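Long-range contacts in cell division protein FtsZ 1 (Methanocaldococcus jannaschii, PDB 2VAP), which binds GTP and probably hydrolyses it, and probably polymerises in a GTP-dependent manner into the contractile ring at the future site of cell division: residues M170-K181 with E345-R353; H183-P191 with M243-I251. All coordinates share one frame; numbering follows the deposited sequence.

Overall arrangement
The two contacts adjoin, their centres 13 Å apart, and helix 167-181 of interaction 1 leads along the chain into strand 186-191 of interaction 2. Interaction 2 joins the outermost strand of the parallel GTPase sheet to the start of strand 249-256 in the C-terminal domain; interaction 1 lays the C-terminal hairpin on the helix of the GTPase domain. They share an apolar seam: Phe346 CZ lies 3.9 Å from Leu248 CD1, and Leu351 CD1 lies 3.7 Å from Met250 CE. Both come near the nucleotide without forming its pocket: the side chains of Met170 and Ile190 are about 8 and 9 Å from GDP.

Interaction 1: residues M170-K181 with E345-R353; sequences MKNAMEGLERLK and EFTDTGLKR
The helix 170-181 runs at 136° to strand 345-347 and at 72° to strand 350-353, with axes 8.8 and 9.2 Å away at closest, so a β-hairpin leans across the helix instead of lying along it. This two-stranded hairpin near the C-terminus, closed by a type I turn from Thr347 to Gly350, packs on a helix of the Rossmann-like GTPase domain. Met174 lies against both strands of the hairpin: its chain, bent at chi2 and chi3, places CE beside Phe346 CG and against Leu351 CD2. The same methionine sets CG 3.2 Å from Thr347 O, while Met170 CG packs on the backbone of Thr349. Gly350 meets both methionines with bare backbone, its CA 3.8 Å from Met174 SD and close to Met170 SD; a CB there would also collide with the carbonyl O of Thr349, as these backbone angles suit a residue without one. Leu177 comes over one face of Phe346, its CD2 4.0 Å from the ring centroid and 28° off the normal, a CH-pi contact. Glu178 approaches obliquely, its carboxylate turned steeply to the ring, with OE2 3.3 Å from Phe346 CD2; a weak salt bridge from OE1 ties it to Lys181. No hydrogen bond crosses the contact, which therefore rests on apolar packing with a charged pair at the turn. There Lys171 and Asp348 run side by side in the same direction, NZ meeting OD2 at 3.4 Å. Within the hairpin, Gly350 O takes Thr347 N and Thr347 OG1 from opposite faces of its carbonyl plane, the hydroxyl at 2.7 Å.

Interaction 2: residues H183-P191 with M243-I251; sequences HTDTLVVIP and MNNGGLAMI
Asp185 opens the contact and the parallel β-ladder by accepting a bond on its backbone O from Gly247 N, while its carboxylate, salt-bridged to Lys148, reaches Asn244 O through a water held by OD1. Next, Thr186, paired with Gly247 in the ladder, turns OG1 beside its own backbone N (chi1 -60°) and donates to Met243 O at 2.6 Å, in the carbonyl plane on a lone pair; its CG2 meets Ala249 CB. A valine here would probably leave Met243 O without this hydroxyl donor and the end of helix 236-243 less firmly tied to the strand. Leu187 continues the ladder: its N lies almost in line with the C=O of Gly247 (2.8 Å to O), and its O receives Ala249 N from 39° above the carbonyl plane. On the Thr186 and Ala249 face, Val188 CG1 packs 3.6 Å from Ile251 CG2. Val189 N extends the ladder to Ala249 O with an N-H...O angle of 171°, and its CG1 touches Leu248 CD1 and Met250 CG. Beyond it the strands diverge; a water bridges Val189 O to Ile251 N, and Ile190 CD1 meets Ile251 CD1. Direct backbone bonds, then water and aliphatic packing, thus couple the GTPase sheet to the C-terminal domain.

Interaction 1: residues M170-K181 with E345-R353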
loop_
_atom_site.group_PDB
_atom_site.type_symbol
_atom_site.label_atom_id
_atom_site.label_comp_id
_atom_site.label_asym_id
_atom_site.label_seq_id
_atom_site.Cartn_x
_atom_site.Cartn_y
_atom_site.Cartn_z
ATOM N N MET A 170 18.685 0.356 8.022
ATOM C CA MET A 170 17.607 -0.223 8.827
ATOM C C MET A 170 17.236 0.664 10.017
ATOM O O MET A 170 16.050 0.855 10.300
ATOM C CB MET A 170 17.964 -1.642 9.290
ATOM C CG MET A 170 16.860 -2.352 10.080
ATOM S SD MET A 170 15.291 -2.527 9.194
ATOM C CE MET A 170 15.657 -3.910 8.118
ATOM N N LYS A 171 18.245 1.206 10.701
ATOM C CA LYS A 171 18.023 2.116 11.827
ATOM C C LYS A 171 17.230 3.347 11.388
ATOM O O LYS A 171 16.252 3.723 12.036
ATOM C CB LYS A 171 19.353 2.530 12.469
ATOM C CG LYS A 171 19.205 3.359 13.740
ATOM C CD LYS A 171 20.559 3.807 14.272
ATOM C CE LYS A 171 20.413 4.718 15.486
ATOM N NZ LYS A 171 19.909 3.997 16.689
ATOM N N ASN A 172 17.653 3.959 10.283
ATOM C CA ASN A 172 16.936 5.092 9.698
ATOM C C ASN A 172 15.499 4.731 9.321
ATOM O O ASN A 172 14.569 5.485 9.614
ATOM C CB ASN A 172 17.691 5.650 8.485
ATOM C CG ASN A 172 18.929 6.455 8.873
ATOM O OD1 ASN A 172 19.780 6.740 8.031
ATOM N ND2 ASN A 172 19.030 6.827 10.146
ATOM N N ALA A 173 15.327 3.569 8.692
ATOM C CA ALA A 173 14.007 3.074 8.295
ATOM C C ALA A 173 13.064 2.902 9.484
ATOM O O ALA A 173 11.893 3.278 9.414
ATOM C CB ALA A 173 14.141 1.760 7.542
ATOM N N MET A 174 13.587 2.334 10.569
ATOM C CA MET A 174 12.789 2.054 11.761
ATOM C C MET A 174 12.420 3.317 12.532
ATOM O O MET A 174 11.352 3.384 13.143
ATOM C CB MET A 174 13.505 1.051 12.670
ATOM C CG MET A 174 13.550 -0.372 12.115
ATOM S SD MET A 174 11.927 -1.065 11.719
ATOM C CE MET A 174 11.155 -1.121 13.337
ATOM N N GLU A 175 13.301 4.317 12.494
ATOM C CA GLU A 175 12.999 5.630 13.063
ATOM C C GLU A 175 11.899 6.320 12.260
ATOM O O GLU A 175 11.017 6.965 12.832
ATOM C CB GLU A 175 14.255 6.504 13.128
ATOM C CG GLU A 175 15.241 6.091 14.220
ATOM C CD GLU A 175 16.498 6.950 14.260
ATOM O OE1 GLU A 175 16.723 7.749 13.325
ATOM O OE2 GLU A 175 17.268 6.818 15.234
ATOM N N GLY A 176 11.952 6.166 10.938
ATOM C CA GLY A 176 10.915 6.678 10.043
ATOM C C GLY A 176 9.584 5.971 10.222
ATOM O O GLY A 176 8.524 6.592 10.114
ATOM N N LEU A 177 9.641 4.669 10.497
ATOM C CA LEU A 177 8.445 3.867 10.747
ATOM C C LEU A 177 7.742 4.315 12.030
ATOM O O LEU A 177 6.510 4.332 12.096
ATOM C CB LEU A 177 8.805 2.379 10.818
ATOM C CG LEU A 177 7.689 1.334 10.711
ATOM C CD1 LEU A 177 7.070 1.308 9.318
ATOM C CD2 LEU A 177 8.234 -0.040 11.070
ATOM N N GLU A 178 8.535 4.682 13.036
ATOM C CA GLU A 178 8.016 5.205 14.300
ATOM C C GLU A 178 7.314 6.551 14.101
ATOM O O GLU A 178 6.265 6.803 14.700
ATOM C CB GLU A 178 9.146 5.329 15.332
ATOM C CG GLU A 178 8.697 5.724 16.744
ATOM C CD GLU A 178 7.850 4.661 17.430
ATOM O OE1 GLU A 178 6.878 5.034 18.119
ATOM O OE2 GLU A 178 8.152 3.456 17.283
ATOM N N ARG A 179 7.893 7.404 13.257
ATOM C CA ARG A 179 7.304 8.708 12.939
ATOM C C ARG A 179 6.018 8.573 12.120
ATOM O O ARG A 179 5.066 9.330 12.328
ATOM C CB ARG A 179 8.307 9.607 12.211
ATOM C CG ARG A 179 9.514 10.018 13.051
ATOM C CD ARG A 179 10.299 11.157 12.408
ATOM N NE ARG A 179 10.748 10.845 11.051
ATOM C CZ ARG A 179 11.889 10.228 10.750
ATOM N NH1 ARG A 179 12.723 9.841 11.708
ATOM N NH2 ARG A 179 12.196 9.996 9.482
ATOM N N LEU A 180 6.000 7.612 11.196
ATOM C CA LEU A 180 4.809 7.317 10.392
ATOM C C LEU A 180 3.640 6.844 11.251
ATOM O O LEU A 180 2.499 7.252 11.032
ATOM C CB LEU A 180 5.115 6.267 9.318
ATOM C CG LEU A 180 5.604 6.717 7.938
ATOM C CD1 LEU A 180 6.039 5.508 7.123
ATOM C CD2 LEU A 180 4.533 7.508 7.193
ATOM N N LYS A 181 3.942 5.989 12.228
ATOM C CA LYS A 181 2.947 5.424 13.143
ATOM C C LYS A 181 2.145 6.505 13.875
ATOM O O LYS A 181 0.978 6.300 14.216
ATOM C CB LYS A 181 3.636 4.500 14.154
ATOM C CG LYS A 181 2.693 3.622 14.972
ATOM C CD LYS A 181 3.449 2.749 15.968
ATOM C CE LYS A 181 3.851 3.524 17.218
ATOM N NZ LYS A 181 4.569 2.662 18.197
ATOM N N GLU A 345 7.257 -5.759 18.051
ATOM C CA GLU A 345 8.040 -4.735 18.738
ATOM C C GLU A 345 8.972 -4.029 17.751
ATOM O O GLU A 345 9.644 -4.677 16.946
ATOM C CB GLU A 345 8.845 -5.356 19.885
ATOM C CG GLU A 345 9.461 -4.344 20.849
ATOM C CD GLU A 345 10.253 -4.996 21.971
ATOM O OE1 GLU A 345 11.013 -5.951 21.700
ATOM O OE2 GLU A 345 10.121 -4.545 23.128
ATOM N N PHE A 346 8.993 -2.700 17.820
ATOM C CA PHE A 346 9.860 -1.876 16.980
ATOM C C PHE A 346 11.251 -1.778 17.603
ATOM O O PHE A 346 11.401 -1.281 18.721
ATOM C CB PHE A 346 9.270 -0.466 16.830
ATOM C CG PHE A 346 8.132 -0.362 15.838
ATOM C CD1 PHE A 346 7.320 -1.456 15.543
ATOM C CD2 PHE A 346 7.853 0.857 15.226
ATOM C CE1 PHE A 346 6.268 -1.343 14.636
ATOM C CE2 PHE A 346 6.802 0.981 14.321
ATOM C CZ PHE A 346 6.008 -0.121 14.025
ATOM N N THR A 347 12.261 -2.266 16.884
ATOM C CA THR A 347 13.657 -2.163 17.329
ATOM C C THR A 347 14.510 -1.478 16.261
ATOM O O THR A 347 14.054 -1.276 15.135
ATOM C CB THR A 347 14.280 -3.546 17.668
ATOM O OG1 THR A 347 14.473 -4.304 16.467
ATOM C CG2 THR A 347 13.403 -4.332 18.642
ATOM N N ASP A 348 15.746 -1.133 16.618
ATOM C CA ASP A 348 16.680 -0.493 15.686
ATOM C C ASP A 348 17.122 -1.416 14.548
ATOM O O ASP A 348 17.575 -0.944 13.503
ATOM C CB ASP A 348 17.909 0.039 16.434
ATOM C CG ASP A 348 17.597 1.254 17.296
ATOM O OD1 ASP A 348 16.629 1.985 16.992
ATOM O OD2 ASP A 348 18.333 1.484 18.278
ATOM N N THR A 349 16.985 -2.725 14.757
ATOM C CA THR A 349 17.401 -3.725 13.772
ATOM C C THR A 349 16.224 -4.315 12.989
ATOM O O THR A 349 16.403 -5.232 12.182
ATOM C CB THR A 349 18.218 -4.868 14.424
ATOM O OG1 THR A 349 17.441 -5.486 15.458
ATOM C CG2 THR A 349 19.520 -4.337 15.012
ATOM N N GLY A 350 15.025 -3.784 13.226
ATOM C CA GLY A 350 13.833 -4.209 12.494
ATOM C C GLY A 350 12.663 -4.604 13.375
ATOM O O GLY A 350 12.615 -4.259 14.557
ATOM N N LEU A 351 11.716 -5.331 12.786
ATOM C CA LEU A 351 10.520 -5.778 13.496
ATOM C C LEU A 351 10.777 -7.089 14.230
ATOM O O LEU A 351 11.255 -8.061 13.639
ATOM C CB LEU A 351 9.340 -5.932 12.527
ATOM C CG LEU A 351 8.939 -4.723 11.674
ATOM C CD1 LEU A 351 7.993 -5.148 10.559
ATOM C CD2 LEU A 351 8.321 -3.612 12.513
ATOM N N LYS A 352 10.458 -7.103 15.521
ATOM C CA LYS A 352 10.638 -8.287 16.357
ATOM C C LYS A 352 9.284 -8.846 16.786
ATOM O O LYS A 352 8.405 -8.097 17.218
ATOM C CB LYS A 352 11.489 -7.948 17.585
ATOM C CG LYS A 352 12.005 -9.161 18.356
ATOM C CD LYS A 352 12.710 -8.759 19.649
ATOM C CE LYS A 352 14.114 -8.221 19.394
ATOM N NZ LYS A 352 14.800 -7.835 20.658
ATOM N N ARG A 353 9.123 -10.161 16.661
ATOM C CA ARG A 353 7.894 -10.835 17.078
ATOM C C ARG A 353 7.806 -10.913 18.601
ATOM O O ARG A 353 8.763 -11.313 19.268
ATOM C CB ARG A 353 7.802 -12.236 16.465
ATOM C CG ARG A 353 7.562 -12.249 14.963
ATOM C CD ARG A 353 7.179 -13.637 14.480
ATOM N NE ARG A 353 7.011 -13.685 13.029
ATOM C CZ ARG A 353 6.544 -14.733 12.354
ATOM N NH1 ARG A 353 6.184 -15.841 12.991
ATOM N NH2 ARG A 353 6.432 -14.671 11.034
#

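Interaction 2: residues H183-P191 with M243-I251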
loop_
_atom_site.group_PDB
_atom_site.type_symbol
_atom_site.label_atom_id
_atom_site.label_comp_id
_atom_site.label_asym_id
_atom_site.label_seq_id
_atom_site.Cartn_x
_atom_site.Cartn_y
_atom_site.Cartn_z
ATOM N N HIS A 183 1.198 9.305 12.602
ATOM C CA HIS A 183 0.380 10.060 11.649
ATOM C C HIS A 183 -0.343 9.193 10.613
ATOM O O HIS A 183 -0.728 9.685 9.549
ATOM C CB HIS A 183 1.236 11.112 10.930
ATOM C CG HIS A 183 1.963 12.041 11.852
ATOM N ND1 HIS A 183 1.329 13.057 12.535
ATOM C CD2 HIS A 183 3.269 12.109 12.202
ATOM C CE1 HIS A 183 2.214 13.709 13.267
ATOM N NE2 HIS A 183 3.399 13.154 13.083
ATOM N N THR A 184 -0.523 7.910 10.916
ATOM C CA THR A 184 -1.264 7.016 10.023
ATOM C C THR A 184 -2.455 6.372 10.722
ATOM O O THR A 184 -2.457 6.200 11.942
ATOM C CB THR A 184 -0.373 5.896 9.430
ATOM O OG1 THR A 184 0.302 5.201 10.488
ATOM C CG2 THR A 184 0.647 6.468 8.449
ATOM N N ASP A 185 -3.466 6.028 9.928
ATOM C CA ASP A 185 -4.615 5.266 10.403
ATOM C C ASP A 185 -4.332 3.771 10.268
ATOM O O ASP A 185 -4.650 2.986 11.163
ATOM C CB ASP A 185 -5.872 5.669 9.627
ATOM C CG ASP A 185 -6.269 7.116 9.875
ATOM O OD1 ASP A 185 -6.273 7.542 11.050
ATOM O OD2 ASP A 185 -6.578 7.827 8.896
ATOM N N THR A 186 -3.732 3.395 9.139
ATOM C CA THR A 186 -3.189 2.054 8.936
ATOM C C THR A 186 -1.785 2.185 8.355
ATOM O O THR A 186 -1.560 2.955 7.416
ATOM C CB THR A 186 -4.080 1.202 8.002
ATOM O OG1 THR A 186 -5.383 1.068 8.577
ATOM C CG2 THR A 186 -3.492 -0.194 7.800
ATOM N N LEU A 187 -0.846 1.443 8.936
ATOM C CA LEU A 187 0.534 1.419 8.475
ATOM C C LEU A 187 0.873 0.022 7.956
ATOM O O LEU A 187 1.128 -0.901 8.735
ATOM C CB LEU A 187 1.481 1.852 9.604
ATOM C CG LEU A 187 3.008 1.788 9.443
ATOM C CD1 LEU A 187 3.501 2.563 8.228
ATOM C CD2 LEU A 187 3.684 2.296 10.709
ATOM N N VAL A 188 0.845 -0.126 6.635
ATOM C CA VAL A 188 1.159 -1.396 5.991
ATOM C C VAL A 188 2.665 -1.472 5.768
ATOM O O VAL A 188 3.231 -0.665 5.026
ATOM C CB VAL A 188 0.410 -1.569 4.644
ATOM C CG1 VAL A 188 0.682 -2.941 4.055
ATOM C CG2 VAL A 188 -1.092 -1.354 4.820
ATOM N N VAL A 189 3.305 -2.435 6.425
ATOM C CA VAL A 189 4.756 -2.595 6.346
ATOM C C VAL A 189 5.144 -3.888 5.623
ATOM O O VAL A 189 4.653 -4.971 5.951
ATOM C CB VAL A 189 5.431 -2.482 7.754
ATOM C CG1 VAL A 189 4.947 -3.579 8.706
ATOM C CG2 VAL A 189 6.953 -2.484 7.635
ATOM N N ILE A 190 6.017 -3.751 4.628
ATOM C CA ILE A 190 6.523 -4.884 3.857
ATOM C C ILE A 190 8.026 -5.034 4.104
ATOM O O ILE A 190 8.812 -4.193 3.668
ATOM C CB ILE A 190 6.252 -4.710 2.338
ATOM C CG1 ILE A 190 4.756 -4.508 2.072
ATOM C CG2 ILE A 190 6.792 -5.908 1.548
ATOM C CD1 ILE A 190 4.443 -3.856 0.731
ATOM N N PRO A 191 8.431 -6.102 4.815
ATOM C CA PRO A 191 9.862 -6.303 5.034
ATOM C C PRO A 191 10.522 -6.941 3.811
ATOM O O PRO A 191 10.292 -8.120 3.527
ATOM C CB PRO A 191 9.908 -7.232 6.252
ATOM C CG PRO A 191 8.582 -7.924 6.283
ATOM C CD PRO A 191 7.609 -7.159 5.435
ATOM N N MET A 243 -9.949 0.263 8.333
ATOM C CA MET A 243 -8.668 0.963 8.210
ATOM C C MET A 243 -8.498 2.204 9.095
ATOM O O MET A 243 -7.369 2.655 9.307
ATOM C CB MET A 243 -8.361 1.287 6.740
ATOM C CG MET A 243 -8.339 0.059 5.834
ATOM S SD MET A 243 -7.460 0.310 4.282
ATOM C CE MET A 243 -5.781 -0.058 4.779
ATOM N N ASN A 244 -9.605 2.748 9.607
ATOM C CA ASN A 244 -9.569 3.917 10.502
ATOM C C ASN A 244 -8.641 3.742 11.700
ATOM O O ASN A 244 -7.900 4.659 12.062
ATOM C CB ASN A 244 -10.974 4.282 10.999
ATOM C CG ASN A 244 -11.623 5.390 10.183
ATOM O OD1 ASN A 244 -10.958 6.107 9.434
ATOM N ND2 ASN A 244 -12.934 5.539 10.337
ATOM N N ASN A 245 -8.705 2.564 12.315
ATOM C CA ASN A 245 -7.819 2.205 13.417
ATOM C C ASN A 245 -7.139 0.864 13.143
ATOM O O ASN A 245 -7.088 -0.015 14.007
ATOM C CB ASN A 245 -8.589 2.184 14.743
ATOM C CG ASN A 245 -9.078 3.562 15.160
ATOM O OD1 ASN A 245 -10.277 3.781 15.331
ATOM N ND2 ASN A 245 -8.148 4.501 15.322
ATOM N N GLY A 246 -6.615 0.727 11.927
ATOM C CA GLY A 246 -5.955 -0.501 11.485
ATOM C C GLY A 246 -4.607 -0.751 12.134
ATOM O O GLY A 246 -4.117 -1.882 12.134
ATOM N N GLY A 247 -4.005 0.306 12.677
ATOM C CA GLY A 247 -2.722 0.211 13.370
ATOM C C GLY A 247 -1.612 -0.268 12.458
ATOM O O GLY A 247 -1.385 0.309 11.395
ATOM N N LEU A 248 -0.926 -1.326 12.878
ATOM C CA LEU A 248 0.107 -1.951 12.059
ATOM C C LEU A 248 -0.500 -3.059 11.206
ATOM O O LEU A 248 -1.316 -3.849 11.689
ATOM C CB LEU A 248 1.239 -2.502 12.933
ATOM C CG LEU A 248 2.529 -2.948 12.234
ATOM C CD1 LEU A 248 3.317 -1.758 11.693
ATOM C CD2 LEU A 248 3.388 -3.764 13.183
ATOM N N ALA A 249 -0.102 -3.101 9.938
ATOM C CA ALA A 249 -0.614 -4.086 8.993
ATOM C C ALA A 249 0.507 -4.728 8.183
ATOM O O ALA A 249 1.557 -4.121 7.966
ATOM C CB ALA A 249 -1.641 -3.450 8.066
ATOM N N MET A 250 0.274 -5.966 7.754
ATOM C CA MET A 250 1.202 -6.687 6.883
ATOM C C MET A 250 0.431 -7.403 5.781
ATOM O O MET A 250 -0.777 -7.634 5.909
ATOM C CB MET A 250 2.049 -7.679 7.686
ATOM C CG MET A 250 3.074 -7.020 8.594
ATOM S SD MET A 250 4.007 -8.209 9.572
ATOM C CE MET A 250 4.822 -7.120 10.735
ATOM N N ILE A 251 1.124 -7.750 4.699
ATOM C CA ILE A 251 0.471 -8.355 3.537
ATOM C C ILE A 251 0.879 -9.803 3.282
ATOM O O ILE A 251 1.954 -10.246 3.694
ATOM C CB ILE A 251 0.675 -7.520 2.234
ATOM C CG1 ILE A 251 2.129 -7.593 1.744
ATOM C CG2 ILE A 251 0.215 -6.076 2.438
ATOM C CD1 ILE A 251 2.332 -7.109 0.313
HETATM O O HOH W 1 -1.245 3.251 11.716
HETATM O O HOH W 2 -9.026 8.847 9.495
HETATM O O HOH W 3 -6.393 6.421 13.601
HETATM O O HOH W 4 3.984 -7.423 4.763
#